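PDB 6AU1: putative hemin storage protein from Bordetella bronchiseptica, which cleaves deacetylated poly-beta-1,6-N-acetylglucosamine through the glycoside hydrolase domain contained in this chain, an activity by which PgaB orthologues can disrupt bacterial biofilms. Local coordinates for residues A[5-10]-A[41-46]; A[229-234]-A[259-264]; A[233-238]-A[251-256]. One frame throughout, in Å; residues are numbered along the deposited sequence.

Contact 1. Residues A[5-10]-A[41-46]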
loop_
_atom_site.group_PDB
_atom_site.type_symbol
_atom_site.label_atom_id
_atom_site.label_comp_id
_atom_site.label_asym_id
_atom_site.label_seq_id
_atom_site.Cartn_x
_atom_site.Cartn_y
_atom_site.Cartn_z
ATOM N N PRO A 5 7.361 11.122 -18.727
ATOM C CA PRO A 5 7.383 9.957 -17.839
ATOM C C PRO A 5 5.982 9.410 -17.571
ATOM O O PRO A 5 5.087 10.169 -17.200
ATOM C CB PRO A 5 8.015 10.511 -16.559
ATOM C CG PRO A 5 7.752 12.008 -16.599
ATOM C CD PRO A 5 7.230 12.376 -17.968
ATOM N N ILE A 6 5.795 8.107 -17.767
ATOM C CA ILE A 6 4.482 7.493 -17.597
ATOM C C ILE A 6 4.583 6.199 -16.804
ATOM O O ILE A 6 5.442 5.361 -17.085
ATOM C CB ILE A 6 3.814 7.199 -18.963
ATOM C CG1 ILE A 6 3.626 8.490 -19.757
ATOM C CG2 ILE A 6 2.468 6.527 -18.772
ATOM C CD1 ILE A 6 2.979 8.283 -21.101
ATOM N N GLU A 7 3.715 6.033 -15.806
ATOM C CA GLU A 7 3.657 4.770 -15.077
ATOM C C GLU A 7 2.389 4.028 -15.436
ATOM O O GLU A 7 1.305 4.604 -15.492
ATOM C CB GLU A 7 3.717 4.980 -13.557
ATOM C CG GLU A 7 5.052 5.512 -13.058
ATOM C CD GLU A 7 6.212 4.558 -13.330
ATOM O OE1 GLU A 7 6.065 3.347 -13.081
ATOM O OE2 GLU A 7 7.272 5.029 -13.804
ATOM N N ARG A 8 2.543 2.743 -15.699
ATOM C CA ARG A 8 1.420 1.860 -15.947
ATOM C C ARG A 8 1.721 0.640 -15.123
ATOM O O ARG A 8 2.669 -0.077 -15.421
ATOM C CB ARG A 8 1.290 1.521 -17.439
ATOM C CG ARG A 8 1.101 2.742 -18.342
ATOM C CD ARG A 8 -0.296 3.324 -18.161
ATOM N NE ARG A 8 -0.426 4.709 -18.632
ATOM C CZ ARG A 8 -0.566 5.053 -19.902
ATOM N NH1 ARG A 8 -0.565 4.114 -20.835
ATOM N NH2 ARG A 8 -0.686 6.326 -20.245
ATOM N N ILE A 9 0.973 0.427 -14.047
ATOM C CA ILE A 9 1.418 -0.586 -13.104
ATOM C C ILE A 9 0.415 -1.703 -12.901
ATOM O O ILE A 9 -0.777 -1.554 -13.154
ATOM C CB ILE A 9 1.784 0.046 -11.736
ATOM C CG1 ILE A 9 0.547 0.607 -11.025
ATOM C CG2 ILE A 9 2.840 1.156 -11.925
ATOM C CD1 ILE A 9 -0.156 -0.393 -10.085
ATOM N N VAL A 10 0.931 -2.839 -12.452
ATOM C CA VAL A 10 0.107 -3.991 -12.125
ATOM C C VAL A 10 0.490 -4.421 -10.726
ATOM O O VAL A 10 1.668 -4.634 -10.446
ATOM C CB VAL A 10 0.323 -5.171 -13.114
ATOM C CG1 VAL A 10 -0.553 -6.372 -12.712
ATOM C CG2 VAL A 10 0.032 -4.749 -14.554
ATOM N N PRO A 41 3.900 -3.614 -18.519
ATOM C CA PRO A 41 3.731 -2.431 -17.669
ATOM C C PRO A 41 5.083 -1.812 -17.310
ATOM O O PRO A 41 6.126 -2.436 -17.523
ATOM C CB PRO A 41 3.046 -2.997 -16.418
ATOM C CG PRO A 41 3.591 -4.400 -16.339
ATOM C CD PRO A 41 3.658 -4.863 -17.769
ATOM N N SER A 42 5.076 -0.596 -16.775
ATOM C CA SER A 42 6.321 0.015 -16.319
ATOM C C SER A 42 6.833 -0.707 -15.076
ATOM O O SER A 42 8.039 -0.913 -14.925
ATOM C CB SER A 42 6.134 1.513 -16.038
ATOM O OG SER A 42 5.144 1.742 -15.065
ATOM N N ALA A 43 5.912 -1.130 -14.210
ATOM C CA ALA A 43 6.290 -1.742 -12.942
ATOM C C ALA A 43 5.242 -2.736 -12.464
ATOM O O ALA A 43 4.054 -2.566 -12.739
ATOM C CB ALA A 43 6.507 -0.664 -11.879
ATOM N N VAL A 44 5.707 -3.775 -11.770
ATOM C CA VAL A 44 4.826 -4.633 -10.981
ATOM C C VAL A 44 5.022 -4.325 -9.504
ATOM O O VAL A 44 6.154 -4.291 -9.012
ATOM C CB VAL A 44 5.091 -6.129 -11.250
ATOM C CG1 VAL A 44 4.361 -7.018 -10.211
ATOM C CG2 VAL A 44 4.665 -6.464 -12.668
ATOM N N TYR A 45 3.916 -4.076 -8.806
ATOM C CA TYR A 45 3.946 -3.901 -7.364
ATOM C C TYR A 45 3.725 -5.271 -6.736
ATOM O O TYR A 45 2.618 -5.792 -6.787
ATOM C CB TYR A 45 2.860 -2.925 -6.900
ATOM C CG TYR A 45 3.054 -1.485 -7.340
ATOM C CD1 TYR A 45 4.220 -1.066 -7.970
ATOM C CD2 TYR A 45 2.076 -0.532 -7.071
ATOM C CE1 TYR A 45 4.384 0.269 -8.357
ATOM C CE2 TYR A 45 2.232 0.790 -7.444
ATOM C CZ TYR A 45 3.385 1.187 -8.076
ATOM O OH TYR A 45 3.526 2.512 -8.439
ATOM N N LEU A 46 4.780 -5.853 -6.174
ATOM C CA LEU A 46 4.766 -7.272 -5.845
ATOM C C LEU A 46 4.654 -7.519 -4.329
ATOM O O LEU A 46 5.515 -7.107 -3.556
ATOM C CB LEU A 46 6.030 -7.936 -6.413
ATOM C CG LEU A 46 6.057 -9.459 -6.288
ATOM C CD1 LEU A 46 4.947 -10.068 -7.149
ATOM C CD2 LEU A 46 7.428 -9.983 -6.735
HETATM O O HOH W 1 5.522 3.172 -10.167
#

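Contact 2. Residues A[229-234]-A[259-264]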
loop_
_atom_site.group_PDB
_atom_site.type_symbol
_atom_site.label_atom_id
_atom_site.label_comp_id
_atom_site.label_asym_id
_atom_site.label_seq_id
_atom_site.Cartn_x
_atom_site.Cartn_y
_atom_site.Cartn_z
ATOM N N MET A 229 16.386 4.361 -4.891
ATOM C CA MET A 229 15.273 3.544 -4.409
ATOM C C MET A 229 13.976 4.351 -4.490
ATOM O O MET A 229 13.740 5.247 -3.684
ATOM C CB MET A 229 15.530 3.067 -2.976
ATOM C CG MET A 229 14.399 2.249 -2.344
ATOM S SD MET A 229 14.000 0.712 -3.213
ATOM C CE MET A 229 15.616 -0.016 -3.406
ATOM N N VAL A 230 13.146 4.026 -5.476
ATOM C CA VAL A 230 11.884 4.724 -5.695
ATOM C C VAL A 230 10.869 4.298 -4.651
ATOM O O VAL A 230 10.817 3.128 -4.294
ATOM C CB VAL A 230 11.322 4.429 -7.092
ATOM C CG1 VAL A 230 10.095 5.282 -7.378
ATOM C CG2 VAL A 230 12.395 4.651 -8.147
ATOM N N VAL A 231 10.075 5.235 -4.143
ATOM C CA VAL A 231 9.025 4.857 -3.197
ATOM C C VAL A 231 7.640 5.359 -3.595
ATOM O O VAL A 231 7.471 6.475 -4.099
ATOM C CB VAL A 231 9.335 5.352 -1.748
ATOM C CG1 VAL A 231 10.608 4.674 -1.217
ATOM C CG2 VAL A 231 9.452 6.880 -1.687
ATOM N N ALA A 232 6.646 4.508 -3.364
ATOM C CA ALA A 232 5.244 4.866 -3.539
ATOM C C ALA A 232 4.496 4.512 -2.268
ATOM O O ALA A 232 4.965 3.679 -1.483
ATOM C CB ALA A 232 4.639 4.137 -4.739
ATOM N N ARG A 233 3.347 5.133 -2.052
ATOM C CA ARG A 233 2.508 4.741 -0.916
ATOM C C ARG A 233 1.042 4.746 -1.331
ATOM O O ARG A 233 0.610 5.633 -2.060
ATOM C CB ARG A 233 2.737 5.674 0.280
ATOM C CG ARG A 233 1.891 5.297 1.532
ATOM C CD ARG A 233 2.362 6.045 2.782
ATOM N NE ARG A 233 1.377 5.955 3.862
ATOM C CZ ARG A 233 1.341 6.779 4.906
ATOM N NH1 ARG A 233 2.261 7.738 5.035
ATOM N NH2 ARG A 233 0.373 6.655 5.811
ATOM N N ASN A 234 0.287 3.744 -0.880
ATOM C CA ASN A 234 -1.158 3.714 -1.103
ATOM C C ASN A 234 -1.870 4.828 -0.347
ATOM O O ASN A 234 -1.641 5.026 0.858
ATOM C CB ASN A 234 -1.768 2.376 -0.660
ATOM C CG ASN A 234 -1.469 1.240 -1.610
ATOM O OD1 ASN A 234 -1.096 0.161 -1.173
ATOM N ND2 ASN A 234 -1.678 1.459 -2.910
ATOM N N SER A 259 6.417 13.894 -0.429
ATOM C CA SER A 259 7.340 12.939 0.182
ATOM C C SER A 259 7.587 11.653 -0.602
ATOM O O SER A 259 8.631 11.022 -0.434
ATOM C CB SER A 259 6.836 12.571 1.574
ATOM O OG SER A 259 6.561 13.737 2.335
ATOM N N TYR A 260 6.640 11.246 -1.438
ATOM C CA TYR A 260 6.819 10.000 -2.189
ATOM C C TYR A 260 7.064 10.292 -3.658
ATOM O O TYR A 260 6.643 11.324 -4.169
ATOM C CB TYR A 260 5.604 9.074 -2.021
ATOM C CG TYR A 260 5.368 8.731 -0.571
ATOM C CD1 TYR A 260 6.178 7.816 0.078
ATOM C CD2 TYR A 260 4.362 9.363 0.162
ATOM C CE1 TYR A 260 5.982 7.513 1.413
ATOM C CE2 TYR A 260 4.168 9.077 1.487
ATOM C CZ TYR A 260 4.977 8.160 2.113
ATOM O OH TYR A 260 4.792 7.883 3.444
ATOM N N ASP A 261 7.763 9.386 -4.335
ATOM C CA ASP A 261 7.973 9.562 -5.764
ATOM C C ASP A 261 6.660 9.418 -6.506
ATOM O O ASP A 261 6.385 10.163 -7.453
ATOM C CB ASP A 261 8.986 8.563 -6.287
ATOM C CG ASP A 261 10.339 8.753 -5.662
ATOM O OD1 ASP A 261 10.988 9.767 -5.982
ATOM O OD2 ASP A 261 10.743 7.899 -4.849
ATOM N N PHE A 262 5.850 8.465 -6.053
ATOM C CA PHE A 262 4.523 8.250 -6.607
ATOM C C PHE A 262 3.510 8.039 -5.511
ATOM O O PHE A 262 3.808 7.442 -4.474
ATOM C CB PHE A 262 4.513 7.047 -7.552
ATOM C CG PHE A 262 5.377 7.238 -8.760
ATOM C CD1 PHE A 262 4.995 8.121 -9.756
ATOM C CD2 PHE A 262 6.573 6.559 -8.889
ATOM C CE1 PHE A 262 5.790 8.306 -10.874
ATOM C CE2 PHE A 262 7.369 6.745 -9.996
ATOM C CZ PHE A 262 6.974 7.623 -10.987
ATOM N N VAL A 263 2.307 8.544 -5.751
ATOM C CA VAL A 263 1.180 8.319 -4.854
ATOM C C VAL A 263 0.278 7.286 -5.501
ATOM O O VAL A 263 -0.239 7.525 -6.600
ATOM C CB VAL A 263 0.395 9.615 -4.600
ATOM C CG1 VAL A 263 -0.852 9.329 -3.759
ATOM C CG2 VAL A 263 1.281 10.640 -3.909
ATOM N N ALA A 264 0.128 6.130 -4.855
ATOM C CA ALA A 264 -0.710 5.056 -5.393
ATOM C C ALA A 264 -2.135 5.230 -4.886
ATOM O O ALA A 264 -2.541 4.634 -3.880
ATOM C CB ALA A 264 -0.162 3.685 -5.008
#

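Contact 3. Residues A[233-238]-A[251-256]. With EDO (1,2-ethanediol), chain G.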
loop_
_atom_site.group_PDB
_atom_site.type_symbol
_atom_site.label_atom_id
_atom_site.label_comp_id
_atom_site.label_asym_id
_atom_site.label_seq_id
_atom_site.Cartn_x
_atom_site.Cartn_y
_atom_site.Cartn_z
ATOM N N ARG A 233 3.347 5.133 -2.052
ATOM C CA ARG A 233 2.508 4.741 -0.916
ATOM C C ARG A 233 1.042 4.746 -1.331
ATOM O O ARG A 233 0.610 5.633 -2.060
ATOM C CB ARG A 233 2.737 5.674 0.280
ATOM C CG ARG A 233 1.891 5.297 1.532
ATOM C CD ARG A 233 2.362 6.045 2.782
ATOM N NE ARG A 233 1.377 5.955 3.862
ATOM C CZ ARG A 233 1.341 6.779 4.906
ATOM N NH1 ARG A 233 2.261 7.738 5.035
ATOM N NH2 ARG A 233 0.373 6.655 5.811
ATOM N N ASN A 234 0.287 3.744 -0.880
ATOM C CA ASN A 234 -1.158 3.714 -1.103
ATOM C C ASN A 234 -1.870 4.828 -0.347
ATOM O O ASN A 234 -1.641 5.026 0.858
ATOM C CB ASN A 234 -1.768 2.376 -0.660
ATOM C CG ASN A 234 -1.469 1.240 -1.610
ATOM O OD1 ASN A 234 -1.096 0.161 -1.173
ATOM N ND2 ASN A 234 -1.678 1.459 -2.910
ATOM N N LEU A 235 -2.751 5.524 -1.055
ATOM C CA LEU A 235 -3.556 6.600 -0.485
ATOM C C LEU A 235 -5.029 6.287 -0.717
ATOM O O LEU A 235 -5.435 5.971 -1.844
ATOM C CB LEU A 235 -3.190 7.946 -1.135
ATOM C CG LEU A 235 -4.035 9.175 -0.784
ATOM C CD1 LEU A 235 -3.962 9.484 0.717
ATOM C CD2 LEU A 235 -3.562 10.366 -1.598
ATOM N N TYR A 236 -5.819 6.369 0.346
ATOM C CA TYR A 236 -7.266 6.209 0.232
ATOM C C TYR A 236 -7.914 7.412 -0.461
ATOM O O TYR A 236 -7.418 8.532 -0.372
ATOM C CB TYR A 236 -7.882 6.025 1.614
ATOM C CG TYR A 236 -7.784 4.620 2.152
ATOM C CD1 TYR A 236 -8.697 3.643 1.758
ATOM C CD2 TYR A 236 -6.790 4.264 3.058
ATOM C CE1 TYR A 236 -8.618 2.348 2.250
ATOM C CE2 TYR A 236 -6.708 2.967 3.560
ATOM C CZ TYR A 236 -7.622 2.020 3.149
ATOM O OH TYR A 236 -7.549 0.734 3.642
ATOM N N ALA A 237 -9.047 7.181 -1.120
ATOM C CA ALA A 237 -9.719 8.242 -1.868
ATOM C C ALA A 237 -10.421 9.264 -0.975
ATOM O O ALA A 237 -10.538 10.425 -1.357
ATOM C CB ALA A 237 -10.718 7.645 -2.839
ATOM N N GLN A 238 -10.921 8.854 0.191
ATOM C CA GLN A 238 -11.711 9.805 0.983
ATOM C C GLN A 238 -10.901 11.062 1.396
ATOM O O GLN A 238 -11.410 12.180 1.271
ATOM C CB GLN A 238 -12.327 9.108 2.216
ATOM C CG GLN A 238 -13.433 9.894 2.885
ATOM C CD GLN A 238 -14.142 9.123 4.002
ATOM O OE1 GLN A 238 -14.017 7.900 4.120
ATOM N NE2 GLN A 238 -14.899 9.848 4.827
ATOM N N GLN A 251 -3.684 10.168 6.582
ATOM C CA GLN A 251 -3.104 10.275 5.240
ATOM C C GLN A 251 -3.547 11.588 4.613
ATOM O O GLN A 251 -4.582 12.121 4.985
ATOM C CB GLN A 251 -3.543 9.114 4.350
ATOM C CG GLN A 251 -3.282 7.722 4.913
ATOM C CD GLN A 251 -3.671 6.642 3.930
ATOM O OE1 GLN A 251 -4.445 6.880 3.011
ATOM N NE2 GLN A 251 -3.132 5.442 4.117
ATOM N N SER A 252 -2.783 12.087 3.643
ATOM C CA SER A 252 -3.019 13.410 3.058
ATOM C C SER A 252 -2.424 13.472 1.661
ATOM O O SER A 252 -1.292 13.061 1.473
ATOM C CB SER A 252 -2.393 14.505 3.930
ATOM O OG SER A 252 -2.215 15.699 3.209
ATOM N N LEU A 253 -3.166 13.992 0.685
ATOM C CA LEU A 253 -2.629 14.054 -0.674
ATOM C C LEU A 253 -1.467 15.050 -0.793
ATOM O O LEU A 253 -0.421 14.690 -1.332
ATOM C CB LEU A 253 -3.731 14.386 -1.687
ATOM C CG LEU A 253 -3.254 14.562 -3.130
ATOM C CD1 LEU A 253 -2.498 13.316 -3.619
ATOM C CD2 LEU A 253 -4.433 14.867 -4.034
ATOM N N PRO A 254 -1.622 16.291 -0.283
ATOM C CA PRO A 254 -0.492 17.228 -0.413
ATOM C C PRO A 254 0.796 16.737 0.244
ATOM O O PRO A 254 1.879 16.896 -0.331
ATOM C CB PRO A 254 -0.994 18.488 0.305
ATOM C CG PRO A 254 -2.456 18.395 0.263
ATOM C CD PRO A 254 -2.805 16.952 0.307
ATOM N N GLU A 255 0.677 16.162 1.437
ATOM C CA GLU A 255 1.845 15.690 2.166
ATOM C C GLU A 255 2.460 14.471 1.475
ATOM O O GLU A 255 3.682 14.325 1.453
ATOM C CB GLU A 255 1.484 15.350 3.613
ATOM C CG GLU A 255 1.064 16.567 4.442
ATOM C CD GLU A 255 2.173 17.597 4.565
ATOM O OE1 GLU A 255 3.343 17.197 4.735
ATOM O OE2 GLU A 255 1.877 18.808 4.483
ATOM N N PHE A 256 1.620 13.605 0.918
ATOM C CA PHE A 256 2.124 12.438 0.186
ATOM C C PHE A 256 2.880 12.892 -1.048
ATOM O O PHE A 256 3.952 12.360 -1.368
ATOM C CB PHE A 256 0.993 11.490 -0.236
ATOM C CG PHE A 256 0.590 10.478 0.819
ATOM C CD1 PHE A 256 0.635 10.787 2.171
ATOM C CD2 PHE A 256 0.149 9.219 0.439
ATOM C CE1 PHE A 256 0.251 9.838 3.132
ATOM C CE2 PHE A 256 -0.228 8.267 1.397
ATOM C CZ PHE A 256 -0.190 8.595 2.741
HETATM C C1 EDO G . -6.394 -1.913 5.477
HETATM O O1 EDO G . -4.991 -2.153 5.253
HETATM C C2 EDO G . -6.572 -0.741 6.438
HETATM O O2 EDO G . -6.191 0.478 5.788
#

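Contact 1. Residues A[5-10]-A[41-46]
The hydroxyl of S42 sits where residues 5-10 and 41-46 first come together. Its chi1 of 59° places OG between the backbone N and the carbonyl carbon, so that it accepts from R8 N at 2.9 Å and lies 2.7 Å from E7 OE1. The S42 N in turn donates to R8 O at 2.8 Å, and S42 thus grips residue R8 at both its N-H and its C=O. Further along, V10 N donates to A43 O at 3.1 Å, and Y45 N reaches V10 O at 2.8 Å from above the carbonyl plane. On the side of the sheet that carries I9 and A43, the branched I9 lies over one face of the Y45 ring, its CB 4.3 Å from the centroid in a CH-pi contact, while CD1 rests 3.8 Å from Y45 CE2. A water joins the Y45 hydroxyl to E7 OE1. In the next shell, I298 touches E7, I9 and Y45, and backbone bonds to Y332 and M89 tie the pair to its neighbours in the sheet. Two adjacent parallel strands joined through helix 22-39 form a beta-alpha-beta crossover, the repeating element of a TIM barrel.

Contact 2. Residues A[229-234]-A[259-264]
Strands 230-235 and 262-266 are parallel neighbours in the wall of the TIM barrel, and this contact joins most of strand 230-235 to the start of strand 262-266 and the loop before it. A232 and F262, like N234 and A264, turn their side chains to one face of the sheet, and R233 and V263 to the other. The ladder is uneven: F262 N donates to V231 O at 3.2 Å and A264 N to R233 O at 2.9 Å, whereas the bond from R233 N to F262 O is weak. At the N-terminal end of the pair the D261 carboxylate takes over from the backbone, OD2 using its anti lone pair to accept from V231 N at 2.8 Å in a nearly straight bond (170°). Beside it, V230 CG1 packs on D261 CB at 3.6 Å. The helix-facing side is dominated by Y260 and R233. With CG anti to its backbone N (chi1 -179°) and an extended chain, R233 crosses the tyrosine obliquely: CB sits 3.7 Å from the ring centroid, squarely over the face, and at the far end NH1 donates to Y260 OH, which lies close to the guanidinium plane, at 3.0 Å. Guanidinium and ring stand almost perpendicular (88°). Both groups have further partners, R233 NH2 binding A163 O and Y260 OH binding T213 OG1 of helix 195-223. A buried arginine is thus held by neutral oxygens, which probably fix its orientation, while the carboxylate of D261 serves as the acceptor for V231 N.

Contact 3. Residues A[233-238]-A[251-256]
Q251, in the loop just ahead of helix 253-259, reaches across to strand 230-235 and the residues after it. Its CB lies 3.7 Å from L235 CD1, and CG passes 3.9 Å from R233 NH2. The chain then continues extended (chi2 -177°), bringing the amide to the strand backbone, where OE1 accepts from Y236 N at 3.0 Å in a nearly straight bond lying in the amide carbonyl plane. On the other branch, NE2 donates to A163 O, the same carbonyl that receives R233 NH2. F256, from the first turn of the helix, completes the arrangement. Its CZ stands over the centre of the R233 guanidinium, 3.2 Å from CZ of that arginine, with the two planes inclined at 39°. One face of the ring is covered by L235 CD1 in a CH-pi contact, and N234 O lies at the edge in its plane. L235 CD2 also meets L253 CD1 at 3.7 Å. At the far end of its ring, Y236 OH donates to a 1,2-ethanediol, probably from the crystallisation liquor. The glutamine amide therefore supplies a side-chain acceptor for the Y236 N-H, and the guanidinium has F256 over one face while A163 O and Y260 OH bind its N-H groups, which probably restrains its rotation.

In the fold
All three contacts are buried parts of one TIM barrel, but they sample different layers. Contacts 1 and 2 are both parallel strand pairs; they lie in separate parts of the curled sheet and meet across the barrel interior, where E7 packs on F262 and Y45 on A232. In both, a polar side chain next to the strand start, S42 or D261, adds a side-chain acceptor for a backbone N-H, that of R8 or V231. Contact 3 instead joins strand to loop and helix on the outer layer. It shares R233 and N234 with contact 2, so the same arginine meets Y260 in one and F256 in the other. Contact 1 combines backbone bonds with the S42 hydroxyl and I9/Y45 packing; contact 3 has a single hydrogen bond between its segments.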